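Local coordinates for naphthalene dioxygenase small subunit (Rhodococcus sp., PDB 2B1X), which forms the small (beta) subunit of a Rieske non-heme iron naphthalene 1,2-dioxygenase, assembling with the large subunit into a six-chain enzyme, at residues 87-92 and 123-128; 130-135 and 163-168. One frame throughout, in Å; residues are numbered along the deposited sequence.

Contacts 1 and 2 lie on the same side of the chain's centre, their own centres 12 Å apart; contact 1 lies at the end of strand 112-124 and contact 2 on strand 132-145, antiparallel neighbours in the mixed sheet. Arg123 joins them: its NH2 lies 2.9 Å from Asn167 OD1 and its backbone O 3.0 Å from Asp132 N, both probable hydrogen bonds. His166 CE1 packs against two arginines, 3.5 Å from Arg123 NH1 and 3.6 Å from Arg125 CD. Neither contact includes a metal site; both meet the large subunit and a second copy of this protein, contact 2 a third as well, and Arg125 touches a methylpentanediol, probably from the crystallisation liquor.

Contact 1: residues 87-92 and 123-128; sequences WAEDPP and RTRGDV
A salt-bridge network of Glu89, Arg123 and Arg125 ties the loop that precedes strand 94-106 to the place where strand 112-124 ends, in a beta subunit of the NTF2 clan. Glu89 and Arg123 meet tip to tip, with Arg123 NH2 2.8 Å from Glu89 OE2, their planes 26° apart. Arg123 gets there on an extended chain, its CG anti to the backbone N (chi1 -175°). The same OE2 is 3.7 Å from Arg125 NH1, but it sits well out of that guanidinium plane, so this longer pair rests on charge alone. Ser93 OG completes the cluster by bonding to Glu89 OE2 and to both arginines.

Arg125 is the second anchor. Its end-on nitrogens NH1 and NH2 both bond to Pro91 O, which lies in the guanidinium plane 2.8 Å from NH1; the peptide bond before Pro91 is cis. Ala88 O stands over the centre of one guanidinium face, 3.1 Å from Arg125 CZ, where no N-H points at it. NH2 also forms a salt bridge with Glu374 of a large subunit, so the group is probably held in rotation from two chains. Over the other face, toward the rim, lies a water that donates to Pro92 O and accepts from Gly126 N, each at 2.9 Å.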
# COMPACT_ATOMS: atom_id res chain seq x y z
N TRP B 87 -3.67 -26.59 -0.73
CA TRP B 87 -2.58 -25.77 -0.20
C TRP B 87 -2.90 -24.28 -0.15
O TRP B 87 -2.40 -23.62 0.75
CB TRP B 87 -1.28 -25.96 -0.98
CG TRP B 87 -0.88 -27.42 -1.15
CD1 TRP B 87 -0.78 -28.11 -2.34
CD2 TRP B 87 -0.50 -28.34 -0.12
NE1 TRP B 87 -0.38 -29.41 -2.10
CE2 TRP B 87 -0.21 -29.57 -0.74
CE3 TRP B 87 -0.42 -28.26 1.29
CZ2 TRP B 87 0.21 -30.70 -0.02
CZ3 TRP B 87 -0.01 -29.38 2.00
CH2 TRP B 87 0.31 -30.58 1.35
N ALA B 88 -3.67 -23.80 -1.13
CA ALA B 88 -4.14 -22.41 -1.21
C ALA B 88 -4.93 -21.98 0.02
O ALA B 88 -4.98 -20.79 0.34
CB ALA B 88 -5.01 -22.21 -2.47
N GLU B 89 -5.58 -22.92 0.68
CA GLU B 89 -6.40 -22.62 1.86
C GLU B 89 -6.05 -23.52 3.06
O GLU B 89 -6.87 -23.79 3.94
CB GLU B 89 -7.90 -22.70 1.48
CG GLU B 89 -8.45 -21.42 0.81
CD GLU B 89 -8.21 -20.14 1.63
OE1 GLU B 89 -8.49 -20.16 2.85
OE2 GLU B 89 -7.77 -19.11 1.07
N ASP B 90 -4.82 -24.01 3.09
CA ASP B 90 -4.32 -24.76 4.23
C ASP B 90 -2.85 -24.45 4.37
O ASP B 90 -2.03 -25.06 3.67
CB ASP B 90 -4.50 -26.25 3.99
CG ASP B 90 -4.39 -27.07 5.26
OD1 ASP B 90 -3.89 -26.54 6.29
OD2 ASP B 90 -4.77 -28.27 5.31
N PRO B 91 -2.49 -23.56 5.29
CA PRO B 91 -3.40 -22.90 6.25
C PRO B 91 -4.49 -21.99 5.64
O PRO B 91 -4.26 -21.35 4.62
CB PRO B 91 -2.46 -22.01 7.07
CG PRO B 91 -1.07 -22.61 6.85
CD PRO B 91 -1.08 -23.14 5.46
N PRO B 92 -5.66 -21.95 6.27
CA PRO B 92 -6.78 -21.10 5.81
C PRO B 92 -6.48 -19.61 5.89
O PRO B 92 -5.77 -19.17 6.79
CB PRO B 92 -7.93 -21.46 6.76
CG PRO B 92 -7.29 -22.07 7.93
CD PRO B 92 -5.98 -22.72 7.48
N ARG B 123 -9.30 -10.15 3.47
CA ARG B 123 -8.52 -11.42 3.45
C ARG B 123 -7.06 -11.25 3.90
O ARG B 123 -6.39 -10.40 3.37
CB ARG B 123 -8.57 -12.07 2.05
CG ARG B 123 -7.88 -13.48 1.94
CD ARG B 123 -7.53 -13.89 0.49
NE ARG B 123 -7.27 -15.33 0.34
CZ ARG B 123 -7.07 -15.93 -0.83
NH1 ARG B 123 -7.02 -15.21 -1.96
NH2 ARG B 123 -6.86 -17.25 -0.87
N THR B 124 -6.59 -12.04 4.89
CA THR B 124 -5.15 -12.14 5.20
C THR B 124 -4.71 -13.60 5.17
O THR B 124 -5.50 -14.49 5.42
CB THR B 124 -4.76 -11.51 6.58
OG1 THR B 124 -5.43 -12.23 7.63
CG2 THR B 124 -5.26 -10.05 6.73
N ARG B 125 -3.43 -13.82 4.92
CA ARG B 125 -2.81 -15.16 5.01
C ARG B 125 -1.45 -15.08 5.69
O ARG B 125 -0.71 -14.09 5.51
CB ARG B 125 -2.62 -15.76 3.61
CG ARG B 125 -3.90 -16.02 2.82
CD ARG B 125 -3.71 -16.88 1.51
NE ARG B 125 -2.96 -18.12 1.76
CZ ARG B 125 -3.40 -19.14 2.47
NH1 ARG B 125 -4.59 -19.09 3.05
NH2 ARG B 125 -2.62 -20.22 2.66
N GLY B 126 -1.14 -16.08 6.50
CA GLY B 126 0.19 -16.15 7.12
C GLY B 126 0.50 -14.99 8.03
O GLY B 126 -0.40 -14.36 8.58
N ASP B 127 1.77 -14.67 8.18
CA ASP B 127 2.15 -13.64 9.13
C ASP B 127 2.71 -12.41 8.47
O ASP B 127 3.29 -11.57 9.13
CB ASP B 127 3.12 -14.21 10.18
CG ASP B 127 4.51 -14.57 9.61
OD1 ASP B 127 4.74 -14.68 8.35
OD2 ASP B 127 5.46 -14.75 10.39
N VAL B 128 2.50 -12.28 7.16
CA VAL B 128 2.93 -11.10 6.42
C VAL B 128 1.96 -9.93 6.65
O VAL B 128 0.74 -10.12 6.63
CB VAL B 128 3.17 -11.46 4.90
CG1 VAL B 128 1.84 -11.93 4.24
CG2 VAL B 128 3.85 -10.28 4.13
O HOH W 1 -3.07 -18.18 6.41

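Contact 2: residues 130-135 and 163-168; sequences TYDVLS and IMTHNL
Asp132 and Thr165 face each other where the start of strand 132-145 meets the loop after strand 148-158, their CA atoms 5.9 Å apart. Thr165 OG1 donates to Asp132 OD2 at 2.6 Å, and the two side chains cross at about a right angle. The hydroxyl approaches from above the carboxylate plane, 36° out of it. Thr165 OG1 also accepts from Arg123 NH1, so the hydroxyl is held from the neighbouring strand as well as by Asp132. With OG1 anti to the backbone N of Thr165 (chi1 -169°), CG2 takes the crowded position between N and the carbonyl carbon and turns to Leu134.

Together with this bond, an apolar cluster on Leu134 makes up the tight part of the contact, the two leucine methyls sharing out the neighbours. CD2 lies 4.0 Å from Thr165 CG2 and 4.1 Å from Ile163 CG2, while CD1 meets Leu168 CD2 at 3.9 Å. Leu134 crosses Ile163 and Thr165 at about a right angle, and these partners are all buried.

The looser side is confined to the outer side of the Asp132 carboxylate and the Met164 backbone, where waters do the bridging. One water donates to Asp132 OD2 and lies 3.0 Å from His166 ND1, in the plane of the imidazole at its edge. Another accepts from Val133 N and donates to Met164 O at 2.9 Å. The arrangement is that of a C-terminal loop laid across a strand of the curved sheet in the NTF2-like fold of ring-hydroxylating dioxygenase beta subunits.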
# COMPACT_ATOMS: atom_id res chain seq x y z
N THR B 130 0.15 -7.64 5.30
CA THR B 130 -0.57 -7.14 4.14
C THR B 130 -1.94 -7.83 4.14
O THR B 130 -2.14 -8.80 4.88
CB THR B 130 0.26 -7.39 2.81
OG1 THR B 130 -0.46 -6.86 1.69
CG2 THR B 130 0.33 -8.82 2.48
N TYR B 131 -2.87 -7.34 3.32
CA TYR B 131 -4.24 -7.81 3.24
C TYR B 131 -4.81 -7.43 1.86
O TYR B 131 -4.31 -6.51 1.18
CB TYR B 131 -5.12 -7.18 4.34
CG TYR B 131 -5.28 -5.67 4.28
CD1 TYR B 131 -6.45 -5.09 3.75
CD2 TYR B 131 -4.30 -4.82 4.76
CE1 TYR B 131 -6.63 -3.72 3.71
CE2 TYR B 131 -4.46 -3.42 4.72
CZ TYR B 131 -5.61 -2.89 4.20
OH TYR B 131 -5.79 -1.52 4.17
N ASP B 132 -5.81 -8.19 1.45
CA ASP B 132 -6.52 -7.96 0.21
C ASP B 132 -7.90 -7.52 0.57
O ASP B 132 -8.41 -7.89 1.62
CB ASP B 132 -6.65 -9.26 -0.60
CG ASP B 132 -5.30 -9.81 -1.00
OD1 ASP B 132 -4.32 -9.02 -1.01
OD2 ASP B 132 -5.10 -11.01 -1.30
N VAL B 133 -8.49 -6.72 -0.31
CA VAL B 133 -9.89 -6.37 -0.24
C VAL B 133 -10.54 -6.63 -1.60
O VAL B 133 -10.04 -6.16 -2.63
CB VAL B 133 -10.07 -4.88 0.11
CG1 VAL B 133 -11.53 -4.46 -0.02
CG2 VAL B 133 -9.59 -4.61 1.54
N LEU B 134 -11.62 -7.40 -1.61
CA LEU B 134 -12.47 -7.50 -2.80
C LEU B 134 -13.78 -6.75 -2.52
O LEU B 134 -14.33 -6.85 -1.41
CB LEU B 134 -12.78 -8.95 -3.15
CG LEU B 134 -11.59 -9.84 -3.56
CD1 LEU B 134 -12.17 -11.14 -4.05
CD2 LEU B 134 -10.81 -9.16 -4.67
N SER B 135 -14.23 -5.95 -3.48
CA SER B 135 -15.51 -5.23 -3.32
C SER B 135 -16.40 -5.58 -4.49
O SER B 135 -15.93 -5.76 -5.60
CB SER B 135 -15.28 -3.73 -3.33
OG SER B 135 -16.54 -3.06 -3.47
N ILE B 163 -8.09 -8.34 -11.02
CA ILE B 163 -8.47 -8.73 -9.66
C ILE B 163 -7.29 -8.58 -8.69
O ILE B 163 -6.12 -8.95 -8.99
CB ILE B 163 -9.08 -10.18 -9.65
CG1 ILE B 163 -10.18 -10.34 -10.70
CG2 ILE B 163 -9.50 -10.65 -8.22
CD1 ILE B 163 -11.32 -9.28 -10.57
N MET B 164 -7.58 -8.01 -7.53
CA MET B 164 -6.53 -7.69 -6.58
C MET B 164 -6.42 -8.69 -5.39
O MET B 164 -6.37 -8.30 -4.22
CB MET B 164 -6.63 -6.25 -6.16
CG MET B 164 -6.29 -5.34 -7.36
SD MET B 164 -6.35 -3.60 -6.99
CE MET B 164 -8.05 -3.29 -7.21
N THR B 165 -6.37 -9.96 -5.74
CA THR B 165 -5.99 -11.03 -4.82
C THR B 165 -5.41 -12.16 -5.66
O THR B 165 -5.64 -12.20 -6.89
CB THR B 165 -7.17 -11.46 -3.91
OG1 THR B 165 -6.68 -12.30 -2.88
CG2 THR B 165 -8.21 -12.25 -4.68
N HIS B 166 -4.62 -13.03 -5.04
CA HIS B 166 -3.78 -13.98 -5.80
C HIS B 166 -4.53 -15.24 -6.28
O HIS B 166 -3.99 -16.00 -7.09
CB HIS B 166 -2.53 -14.37 -4.99
CG HIS B 166 -2.86 -15.02 -3.68
ND1 HIS B 166 -3.19 -14.28 -2.57
CD2 HIS B 166 -3.04 -16.32 -3.34
CE1 HIS B 166 -3.53 -15.10 -1.58
NE2 HIS B 166 -3.40 -16.35 -2.01
N ASN B 167 -5.76 -15.45 -5.83
CA ASN B 167 -6.61 -16.52 -6.36
C ASN B 167 -8.04 -16.30 -5.86
O ASN B 167 -8.26 -15.50 -4.96
CB ASN B 167 -6.08 -17.96 -6.07
CG ASN B 167 -5.80 -18.26 -4.57
OD1 ASN B 167 -6.46 -17.73 -3.69
ND2 ASN B 167 -4.80 -19.13 -4.29
N LEU B 168 -9.01 -16.97 -6.45
CA LEU B 168 -10.35 -16.93 -5.91
C LEU B 168 -10.62 -18.25 -5.25
O LEU B 168 -11.45 -19.05 -5.71
CB LEU B 168 -11.38 -16.57 -6.99
CG LEU B 168 -11.33 -15.13 -7.52
CD1 LEU B 168 -12.43 -14.96 -8.58
CD2 LEU B 168 -11.48 -14.08 -6.44
O HOH W 2 -2.60 -11.34 -2.51
O HOH W 3 -6.81 -5.98 -2.57